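Local coordinates for protein Myo-inositol phosphohydrolase (Mitsuokella multacida, PDB 4WU3) that probably removes phosphate from inositol hexakisphosphate (phytate) and related inositol phosphates, as a member of the PTP-like phytases, at residues K51-R65 with H239-M253. The protein carries 2 engineered substitutions. Numbering follows the deposited sequence.
Sequences KIDRADVNQLPRNFR and HYHSYAGMGRTTIFM. Engineered in segment 239-253: S242 (natural residue Cys). With PO4 (phosphate ion), chain G.
R65 sets its CG between its own backbone N and carbonyl carbon (chi1 69°) and bends at chi2, which carries the guanidinium to the G245 carbonyl. R62 instead runs extended from CG to NE, and its guanidinium lays one face over the methyl of A244, with NH1 3.5 Å from A244 CB. R65 NH1 donates to G245 O at 2.8 Å, in the carbonyl plane and nearly straight (173°). The same nitrogen donates to N63 O, so it ties the 61-64 turn to the phosphate-binding loop. R65 NH2 lies 3.0 Å from T250 OG1. A methionine in place of R65 would probably leave the carbonyls of G245 and N63 without the donor they share. N63 ND2 donates to A244 O at 2.8 Å, with that oxygen in its amide plane. Two adjacent carbonyls that point out of the phosphate-binding loop are thus held. The loop's N-H groups point inward: those of A244, M246 and R248, with the R248 side chain, hold a phosphate ion. This is the P-loop of the PTP fold; S242, engineered from Cys, donates to phosphate O2. K51 and D53 form a salt bridge beside the Y243 ring, with D53 OD1 3.6 Å from Y243 CE1. D53 is also hydrogen-bonded to S135 and forms a salt bridge with R122; Y243 OH is hydrogen-bonded to D176. The loop joins strand 237-241 to helix 247-261. Segment 51-65 leaves strand 49-54 of the antiparallel sheet, passes P61 against helix 99-108, and reaches strand 65-66 at the edge of the mixed sheet containing strand 237-241.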
ATOM      1  N   LYS A  51       4.939 -15.155 -21.786  1.00 10.95           N
ATOM      2  CA  LYS A  51       3.701 -14.980 -22.525  1.00 10.91           C
ATOM      3  C   LYS A  51       3.783 -13.855 -23.539  1.00 11.32           C
ATOM      4  O   LYS A  51       4.711 -13.041 -23.526  1.00 11.45           O
ATOM      5  CB  LYS A  51       2.524 -14.758 -21.573  1.00 10.78           C
ATOM      6  CG  LYS A  51       2.672 -13.553 -20.665  1.00 11.44           C
ATOM      7  CD  LYS A  51       2.197 -12.269 -21.316  1.00 11.33           C
ATOM      8  CE  LYS A  51       1.810 -11.266 -20.235  1.00 11.85           C
ATOM      9  NZ  LYS A  51       1.437  -9.938 -20.778  1.00 11.22           N
ATOM     10  N   ILE A  52       2.788 -13.834 -24.419  1.00 11.02           N
ATOM     11  CA  ILE A  52       2.697 -12.861 -25.486  1.00 10.74           C
ATOM     12  C   ILE A  52       2.090 -11.552 -24.972  1.00 10.69           C
ATOM     13  O   ILE A  52       1.018 -11.549 -24.381  1.00 11.25           O
ATOM     14  CB  ILE A  52       1.861 -13.440 -26.648  1.00 11.43           C
ATOM     15  CG1 ILE A  52       2.598 -14.629 -27.283  1.00 11.92           C
ATOM     16  CG2 ILE A  52       1.561 -12.385 -27.700  1.00 11.82           C
ATOM     17  CD1 ILE A  52       1.770 -15.434 -28.264  1.00 12.64           C
ATOM     18  N   ASP A  53       2.801 -10.446 -25.182  1.00 10.31           N
ATOM     19  CA  ASP A  53       2.313  -9.126 -24.815  1.00 10.68           C
ATOM     20  C   ASP A  53       1.519  -8.538 -25.980  1.00 12.44           C
ATOM     21  O   ASP A  53       0.371  -8.107 -25.819  1.00 12.25           O
ATOM     22  CB  ASP A  53       3.486  -8.181 -24.500  1.00 10.79           C
ATOM     23  CG  ASP A  53       4.232  -8.538 -23.220  1.00 10.08           C
ATOM     24  OD1 ASP A  53       3.654  -9.177 -22.321  1.00  9.32           O
ATOM     25  OD2 ASP A  53       5.415  -8.149 -23.113  1.00 10.61           O
ATOM     26  N   ARG A  54       2.162  -8.504 -27.151  1.00 13.52           N
ATOM     27  CA  ARG A  54       1.567  -7.962 -28.370  1.00 12.44           C
ATOM     28  C   ARG A  54       1.892  -8.834 -29.581  1.00 11.87           C
ATOM     29  O   ARG A  54       3.054  -9.003 -29.946  1.00  9.45           O
ATOM     30  CB  ARG A  54       2.083  -6.546 -28.652  1.00 12.92           C
ATOM     31  CG  ARG A  54       1.919  -5.546 -27.512  1.00 13.10           C
ATOM     32  CD  ARG A  54       0.462  -5.323 -27.170  1.00 12.21           C
ATOM     33  NE  ARG A  54      -0.212  -4.617 -28.249  1.00 12.90           N
ATOM     34  CZ  ARG A  54      -1.505  -4.327 -28.262  1.00 12.65           C
ATOM     35  NH1 ARG A  54      -2.282  -4.671 -27.251  1.00 12.34           N
ATOM     36  NH2 ARG A  54      -2.017  -3.676 -29.289  1.00 15.22           N
ATOM     37  N   ALA A  55       0.847  -9.380 -30.195  1.00 12.44           N
ATOM     38  CA  ALA A  55       0.972 -10.055 -31.472  1.00 12.51           C
ATOM     39  C   ALA A  55       1.400  -9.008 -32.477  1.00 12.93           C
ATOM     40  O   ALA A  55       1.043  -7.843 -32.340  1.00 14.54           O
ATOM     41  CB  ALA A  55      -0.362 -10.682 -31.877  1.00 12.02           C
ATOM     42  N   ASP A  56       2.160  -9.412 -33.485  1.00 13.36           N
ATOM     43  CA  ASP A  56       2.727  -8.463 -34.434  1.00 13.93           C
ATOM     44  C   ASP A  56       1.734  -8.081 -35.526  1.00 15.19           C
ATOM     45  O   ASP A  56       1.507  -8.840 -36.463  1.00 14.57           O
ATOM     46  CB  ASP A  56       3.991  -9.022 -35.075  1.00 13.20           C
ATOM     47  CG  ASP A  56       4.909  -7.935 -35.563  1.00 13.89           C
ATOM     48  OD1 ASP A  56       4.634  -6.747 -35.260  1.00 17.29           O
ATOM     49  OD2 ASP A  56       5.906  -8.253 -36.238  1.00 16.23           O
ATOM     50  N   VAL A  57       1.173  -6.883 -35.404  1.00 14.69           N
ATOM     51  CA  VAL A  57       0.085  -6.443 -36.262  1.00 15.14           C
ATOM     52  C   VAL A  57       0.335  -5.013 -36.707  1.00 16.60           C
ATOM     53  O   VAL A  57       0.776  -4.192 -35.911  1.00 20.26           O
ATOM     54  CB  VAL A  57      -1.248  -6.487 -35.509  1.00 14.75           C
ATOM     55  CG1 VAL A  57      -2.380  -6.062 -36.421  1.00 14.55           C
ATOM     56  CG2 VAL A  57      -1.508  -7.878 -34.960  1.00 15.81           C
ATOM     57  N   ASN A  58       0.061  -4.713 -37.975  1.00 17.84           N
ATOM     58  CA  ASN A  58       0.273  -3.362 -38.498  1.00 18.79           C
ATOM     59  C   ASN A  58      -0.815  -2.398 -38.028  1.00 16.65           C
ATOM     60  O   ASN A  58      -1.841  -2.243 -38.673  1.00 17.46           O
ATOM     61  CB  ASN A  58       0.337  -3.382 -40.022  1.00 21.47           C
ATOM     62  CG  ASN A  58       0.495  -1.998 -40.617  1.00 26.95           C
ATOM     63  OD1 ASN A  58       0.954  -1.070 -39.954  1.00 30.44           O
ATOM     64  ND2 ASN A  58       0.121  -1.855 -41.882  1.00 33.62           N
ATOM     65  N   GLN A  59      -0.582  -1.750 -36.895  1.00 14.49           N
ATOM     66  CA  GLN A  59      -1.586  -0.871 -36.311  1.00 13.82           C
ATOM     67  C   GLN A  59      -0.969  -0.077 -35.169  1.00 13.83           C
ATOM     68  O   GLN A  59       0.082  -0.449 -34.637  1.00 14.79           O
ATOM     69  CB  GLN A  59      -2.752  -1.696 -35.770  1.00 14.31           C
ATOM     70  CG  GLN A  59      -2.362  -2.546 -34.567  1.00 15.69           C
ATOM     71  CD  GLN A  59      -3.498  -3.393 -34.029  1.00 16.04           C
ATOM     72  OE1 GLN A  59      -4.632  -3.314 -34.498  1.00 14.53           O
ATOM     73  NE2 GLN A  59      -3.189  -4.225 -33.036  1.00 16.47           N
ATOM     74  N   LEU A  60      -1.619   1.016 -34.785  1.00 12.13           N
ATOM     75  CA  LEU A  60      -1.260   1.700 -33.561  1.00 11.36           C
ATOM     76  C   LEU A  60      -1.627   0.786 -32.400  1.00 11.40           C
ATOM     77  O   LEU A  60      -2.635   0.083 -32.456  1.00 11.13           O
ATOM     78  CB  LEU A  60      -2.012   3.021 -33.441  1.00 12.04           C
ATOM     79  CG  LEU A  60      -1.580   4.148 -34.367  1.00 12.50           C
ATOM     80  CD1 LEU A  60      -2.429   5.379 -34.101  1.00 13.53           C
ATOM     81  CD2 LEU A  60      -0.105   4.477 -34.185  1.00 11.86           C
ATOM     82  N   PRO A  61      -0.812   0.788 -31.340  1.00 11.63           N
ATOM     83  CA  PRO A  61      -1.099  -0.082 -30.215  1.00 10.77           C
ATOM     84  C   PRO A  61      -2.219   0.427 -29.325  1.00 10.99           C
ATOM     85  O   PRO A  61      -2.713   1.531 -29.498  1.00 10.34           O
ATOM     86  CB  PRO A  61       0.209  -0.096 -29.443  1.00 11.32           C
ATOM     87  CG  PRO A  61       0.820   1.234 -29.719  1.00 12.40           C
ATOM     88  CD  PRO A  61       0.409   1.587 -31.127  1.00 12.65           C
ATOM     89  N   ARG A  62      -2.582  -0.419 -28.371  1.00 11.44           N
ATOM     90  CA  ARG A  62      -3.571  -0.153 -27.346  1.00 10.45           C
ATOM     91  C   ARG A  62      -3.319   1.155 -26.603  1.00 10.02           C
ATOM     92  O   ARG A  62      -2.197   1.453 -26.203  1.00  9.43           O
ATOM     93  CB  ARG A  62      -3.542  -1.334 -26.367  1.00 12.25           C
ATOM     94  CG  ARG A  62      -4.431  -1.219 -25.141  1.00 13.66           C
ATOM     95  CD  ARG A  62      -4.221  -2.425 -24.245  1.00 14.15           C
ATOM     96  NE  ARG A  62      -5.109  -2.419 -23.086  1.00 15.50           N
ATOM     97  CZ  ARG A  62      -4.892  -3.121 -21.981  1.00 14.14           C
ATOM     98  NH1 ARG A  62      -3.814  -3.887 -21.878  1.00 14.43           N
ATOM     99  NH2 ARG A  62      -5.749  -3.058 -20.980  1.00 15.86           N
ATOM    100  N   ASN A  63      -4.383   1.933 -26.435  1.00  9.94           N
ATOM    101  CA  ASN A  63      -4.344   3.165 -25.657  1.00 10.47           C
ATOM    102  C   ASN A  63      -3.360   4.190 -26.173  1.00 10.36           C
ATOM    103  O   ASN A  63      -2.864   5.013 -25.410  1.00 12.61           O
ATOM    104  CB  ASN A  63      -4.046   2.851 -24.183  1.00 10.57           C
ATOM    105  CG  ASN A  63      -5.231   2.223 -23.489  1.00 11.06           C
ATOM    106  OD1 ASN A  63      -6.377   2.584 -23.770  1.00 10.41           O
ATOM    107  ND2 ASN A  63      -4.971   1.262 -22.603  1.00 10.81           N
ATOM    108  N   PHE A  64      -3.079   4.157 -27.464  1.00 10.06           N
ATOM    109  CA  PHE A  64      -2.208   5.165 -28.038  1.00 10.35           C
ATOM    110  C   PHE A  64      -2.862   6.547 -27.951  1.00 10.98           C
ATOM    111  O   PHE A  64      -4.040   6.704 -28.254  1.00 12.90           O
ATOM    112  CB  PHE A  64      -1.887   4.866 -29.498  1.00  9.81           C
ATOM    113  CG  PHE A  64      -1.038   5.924 -30.134  1.00 10.52           C
ATOM    114  CD1 PHE A  64       0.345   5.867 -30.047  1.00 10.52           C
ATOM    115  CD2 PHE A  64      -1.618   7.002 -30.765  1.00 10.24           C
ATOM    116  CE1 PHE A  64       1.127   6.857 -30.596  1.00 10.03           C
ATOM    117  CE2 PHE A  64      -0.837   7.992 -31.318  1.00 10.26           C
ATOM    118  CZ  PHE A  64       0.535   7.924 -31.229  1.00  9.58           C
ATOM    119  N   ARG A  65      -2.102   7.551 -27.543  1.00 11.05           N
ATOM    120  CA  ARG A  65      -2.570   8.925 -27.668  1.00 11.37           C
ATOM    121  C   ARG A  65      -1.398   9.866 -27.795  1.00 12.14           C
ATOM    122  O   ARG A  65      -0.294   9.565 -27.352  1.00 11.95           O
ATOM    123  CB  ARG A  65      -3.445   9.348 -26.488  1.00 12.30           C
ATOM    124  CG  ARG A  65      -2.720   9.492 -25.150  1.00 12.06           C
ATOM    125  CD  ARG A  65      -2.593   8.153 -24.442  1.00 11.26           C
ATOM    126  NE  ARG A  65      -2.436   8.299 -23.000  1.00 10.49           N
ATOM    127  CZ  ARG A  65      -2.302   7.277 -22.159  1.00 10.14           C
ATOM    128  NH1 ARG A  65      -2.293   6.037 -22.609  1.00 10.91           N
ATOM    129  NH2 ARG A  65      -2.169   7.491 -20.869  1.00 10.09           N
ATOM    130  N   HIS A 239       7.902   9.194 -26.201  1.00  7.17           N
ATOM    131  CA  HIS A 239       6.799   8.256 -26.196  1.00  6.96           C
ATOM    132  C   HIS A 239       6.915   7.383 -24.962  1.00  6.97           C
ATOM    133  O   HIS A 239       7.857   6.596 -24.850  1.00  7.48           O
ATOM    134  CB  HIS A 239       6.821   7.375 -27.448  1.00  7.30           C
ATOM    135  CG  HIS A 239       5.666   6.437 -27.522  1.00  6.76           C
ATOM    136  ND1 HIS A 239       4.434   6.821 -27.996  1.00  6.78           N
ATOM    137  CD2 HIS A 239       5.533   5.151 -27.116  1.00  6.91           C
ATOM    138  CE1 HIS A 239       3.593   5.807 -27.902  1.00  7.15           C
ATOM    139  NE2 HIS A 239       4.235   4.779 -27.375  1.00  6.98           N
ATOM    140  N   TYR A 240       5.973   7.544 -24.031  1.00  6.68           N
ATOM    141  CA  TYR A 240       5.960   6.777 -22.791  1.00  6.39           C
ATOM    142  C   TYR A 240       5.120   5.521 -22.961  1.00  6.78           C
ATOM    143  O   TYR A 240       4.038   5.543 -23.574  1.00  7.35           O
ATOM    144  CB  TYR A 240       5.359   7.592 -21.646  1.00  5.83           C
ATOM    145  CG  TYR A 240       6.093   8.862 -21.319  1.00  5.60           C
ATOM    146  CD1 TYR A 240       7.267   8.838 -20.593  1.00  5.33           C
ATOM    147  CD2 TYR A 240       5.595  10.095 -21.721  1.00  5.60           C
ATOM    148  CE1 TYR A 240       7.939  10.006 -20.291  1.00  5.38           C
ATOM    149  CE2 TYR A 240       6.253  11.264 -21.427  1.00  5.27           C
ATOM    150  CZ  TYR A 240       7.427  11.223 -20.711  1.00  5.33           C
ATOM    151  OH  TYR A 240       8.099  12.399 -20.425  1.00  4.88           O
ATOM    152  N   HIS A 241       5.605   4.417 -22.419  1.00  6.92           N
ATOM    153  CA  HIS A 241       4.791   3.217 -22.391  1.00  6.97           C
ATOM    154  C   HIS A 241       5.115   2.290 -21.212  1.00  7.05           C
ATOM    155  O   HIS A 241       6.232   2.275 -20.674  1.00  5.95           O
ATOM    156  CB  HIS A 241       4.915   2.471 -23.716  1.00  7.15           C
ATOM    157  CG  HIS A 241       6.046   1.501 -23.752  1.00  7.29           C
ATOM    158  ND1 HIS A 241       5.946   0.228 -23.232  1.00  8.19           N
ATOM    159  CD2 HIS A 241       7.301   1.616 -24.239  1.00  7.34           C
ATOM    160  CE1 HIS A 241       7.098  -0.396 -23.392  1.00  8.34           C
ATOM    161  NE2 HIS A 241       7.935   0.425 -23.999  1.00  8.20           N
ATOM    162  N   SER A 242       4.108   1.521 -20.822  1.00  7.36           N
ATOM    163  CA  SER A 242       4.242   0.524 -19.786  1.00  8.01           C
ATOM    164  C   SER A 242       3.720  -0.790 -20.378  1.00  8.92           C
ATOM    165  O   SER A 242       4.015  -1.086 -21.547  1.00  9.78           O
ATOM    166  CB  SER A 242       3.461   0.959 -18.554  1.00  8.59           C
ATOM    167  OG  SER A 242       2.250   1.612 -18.923  1.00  8.77           O
ATOM    168  N   TYR A 243       2.967  -1.585 -19.616  1.00  8.57           N
ATOM    169  CA  TYR A 243       2.307  -2.732 -20.236  1.00  7.89           C
ATOM    170  C   TYR A 243       0.986  -2.321 -20.898  1.00  8.04           C
ATOM    171  O   TYR A 243       0.793  -2.540 -22.099  1.00  7.49           O
ATOM    172  CB  TYR A 243       2.073  -3.904 -19.279  1.00  7.88           C
ATOM    173  CG  TYR A 243       1.297  -4.994 -19.996  1.00  8.46           C
ATOM    174  CD1 TYR A 243       1.887  -5.723 -21.024  1.00  8.50           C
ATOM    175  CD2 TYR A 243      -0.038  -5.226 -19.718  1.00  9.09           C
ATOM    176  CE1 TYR A 243       1.184  -6.674 -21.721  1.00  8.92           C
ATOM    177  CE2 TYR A 243      -0.758  -6.191 -20.414  1.00  9.53           C
ATOM    178  CZ  TYR A 243      -0.141  -6.909 -21.413  1.00  9.88           C
ATOM    179  OH  TYR A 243      -0.844  -7.867 -22.118  1.00 11.43           O
ATOM    180  N   ALA A 244       0.091  -1.705 -20.129  1.00  8.01           N
ATOM    181  CA  ALA A 244      -1.256  -1.441 -20.610  1.00  8.90           C
ATOM    182  C   ALA A 244      -1.435  -0.001 -21.089  1.00 10.22           C
ATOM    183  O   ALA A 244      -2.445   0.335 -21.698  1.00 12.49           O
ATOM    184  CB  ALA A 244      -2.261  -1.761 -19.518  1.00  9.28           C
ATOM    185  N   GLY A 245      -0.447   0.847 -20.827  1.00 10.44           N
ATOM    186  CA  GLY A 245      -0.543   2.252 -21.162  1.00  9.93           C
ATOM    187  C   GLY A 245      -1.566   2.939 -20.278  1.00 10.51           C
ATOM    188  O   GLY A 245      -2.132   3.989 -20.640  1.00  9.13           O
ATOM    189  N   MET A 246      -1.789   2.348 -19.108  1.00  9.70           N
ATOM    190  CA  MET A 246      -2.750   2.873 -18.147  1.00  9.43           C
ATOM    191  C   MET A 246      -2.069   3.580 -16.975  1.00  8.74           C
ATOM    192  O   MET A 246      -1.829   4.779 -17.051  1.00  9.53           O
ATOM    193  CB  MET A 246      -3.677   1.751 -17.668  1.00 10.12           C
ATOM    194  CG  MET A 246      -4.561   1.233 -18.792  1.00 11.65           C
ATOM    195  SD  MET A 246      -5.715  -0.078 -18.332  1.00 13.07           S
ATOM    196  CE  MET A 246      -6.856   0.863 -17.321  1.00 12.64           C
ATOM    197  N   GLY A 247      -1.749   2.853 -15.906  1.00  7.77           N
ATOM    198  CA  GLY A 247      -1.198   3.463 -14.689  1.00  7.53           C
ATOM    199  C   GLY A 247       0.156   4.165 -14.802  1.00  6.78           C
ATOM    200  O   GLY A 247       0.262   5.392 -14.675  1.00  5.62           O
ATOM    201  N   ARG A 248       1.206   3.384 -15.013  1.00  6.15           N
ATOM    202  CA  ARG A 248       2.547   3.945 -15.041  1.00  5.89           C
ATOM    203  C   ARG A 248       2.657   4.935 -16.178  1.00  6.13           C
ATOM    204  O   ARG A 248       3.309   5.975 -16.037  1.00  6.09           O
ATOM    205  CB  ARG A 248       3.607   2.849 -15.185  1.00  5.49           C
ATOM    206  CG  ARG A 248       3.728   1.950 -13.974  1.00  5.19           C
ATOM    207  CD  ARG A 248       4.483   0.660 -14.299  1.00  4.98           C
ATOM    208  NE  ARG A 248       3.722  -0.266 -15.147  1.00  4.56           N
ATOM    209  CZ  ARG A 248       4.196  -1.432 -15.578  1.00  4.32           C
ATOM    210  NH1 ARG A 248       3.445  -2.217 -16.337  1.00  4.23           N
ATOM    211  NH2 ARG A 248       5.434  -1.815 -15.257  1.00  4.16           N
ATOM    212  N   THR A 249       2.009   4.625 -17.301  1.00  6.33           N
ATOM    213  CA  THR A 249       2.057   5.507 -18.474  1.00  6.32           C
ATOM    214  C   THR A 249       1.391   6.852 -18.171  1.00  6.17           C
ATOM    215  O   THR A 249       1.920   7.906 -18.510  1.00  6.63           O
ATOM    216  CB  THR A 249       1.430   4.843 -19.718  1.00  7.00           C
ATOM    217  OG1 THR A 249       2.291   3.798 -20.189  1.00  7.82           O
ATOM    218  CG2 THR A 249       1.250   5.838 -20.841  1.00  7.30           C
ATOM    219  N   THR A 250       0.251   6.823 -17.500  1.00  5.89           N
ATOM    220  CA  THR A 250      -0.476   8.056 -17.215  1.00  5.81           C
ATOM    221  C   THR A 250       0.223   8.902 -16.160  1.00  5.79           C
ATOM    222  O   THR A 250       0.209  10.126 -16.237  1.00  6.00           O
ATOM    223  CB  THR A 250      -1.920   7.765 -16.791  1.00  5.77           C
ATOM    224  OG1 THR A 250      -2.581   7.104 -17.873  1.00  5.32           O
ATOM    225  CG2 THR A 250      -2.668   9.053 -16.460  1.00  6.20           C
ATOM    226  N   ILE A 251       0.842   8.255 -15.180  1.00  5.58           N
ATOM    227  CA  ILE A 251       1.662   8.973 -14.236  1.00  5.53           C
ATOM    228  C   ILE A 251       2.692   9.800 -14.984  1.00  5.56           C
ATOM    229  O   ILE A 251       2.896  10.971 -14.659  1.00  5.93           O
ATOM    230  CB  ILE A 251       2.424   8.035 -13.278  1.00  5.75           C
ATOM    231  CG1 ILE A 251       1.476   7.441 -12.237  1.00  5.76           C
ATOM    232  CG2 ILE A 251       3.543   8.795 -12.591  1.00  5.39           C
ATOM    233  CD1 ILE A 251       2.074   6.272 -11.487  1.00  6.22           C
ATOM    234  N   PHE A 252       3.350   9.204 -15.972  1.00  4.91           N
ATOM    235  CA  PHE A 252       4.424   9.916 -16.651  1.00  5.03           C
ATOM    236  C   PHE A 252       3.964  10.917 -17.701  1.00  5.48           C
ATOM    237  O   PHE A 252       4.681  11.881 -17.985  1.00  5.77           O
ATOM    238  CB  PHE A 252       5.461   8.962 -17.223  1.00  4.65           C
ATOM    239  CG  PHE A 252       6.462   8.539 -16.217  1.00  4.61           C
ATOM    240  CD1 PHE A 252       6.114   7.648 -15.231  1.00  4.82           C
ATOM    241  CD2 PHE A 252       7.741   9.064 -16.228  1.00  4.62           C
ATOM    242  CE1 PHE A 252       7.033   7.273 -14.269  1.00  4.85           C
ATOM    243  CE2 PHE A 252       8.662   8.706 -15.270  1.00  4.59           C
ATOM    244  CZ  PHE A 252       8.304   7.812 -14.293  1.00  4.90           C
ATOM    245  N   MET A 253       2.780  10.703 -18.257  1.00  6.23           N
ATOM    246  CA  MET A 253       2.154  11.688 -19.139  1.00  6.91           C
ATOM    247  C   MET A 253       1.771  12.927 -18.338  1.00  7.07           C
ATOM    248  O   MET A 253       1.918  14.060 -18.816  1.00  6.25           O
ATOM    249  CB  MET A 253       0.915  11.099 -19.814  1.00  7.44           C
ATOM    250  CG  MET A 253       1.241  10.240 -21.023  1.00  7.86           C
ATOM    251  SD  MET A 253       1.969  11.196 -22.369  1.00  8.94           S
ATOM    252  CE  MET A 253       0.490  11.863 -23.127  1.00  9.30           C
TER
HETATM  253  P   PO4 G 703       0.254  -0.090 -16.721  1.00 12.76           P
HETATM  254  O1  PO4 G 703      -1.127  -0.462 -16.238  1.00 11.22           O
HETATM  255  O2  PO4 G 703       0.062   0.955 -17.798  1.00 11.77           O
HETATM  256  O3  PO4 G 703       0.979  -1.292 -17.266  1.00 10.61           O
HETATM  257  O4  PO4 G 703       1.110   0.503 -15.617  1.00 13.39           O
HETATM  258  O   HOH W   1      -1.632  -6.108 -24.708  1.00 13.15           O
HETATM  259  O   HOH W   2      -1.318  -4.079 -23.519  1.00 11.35           O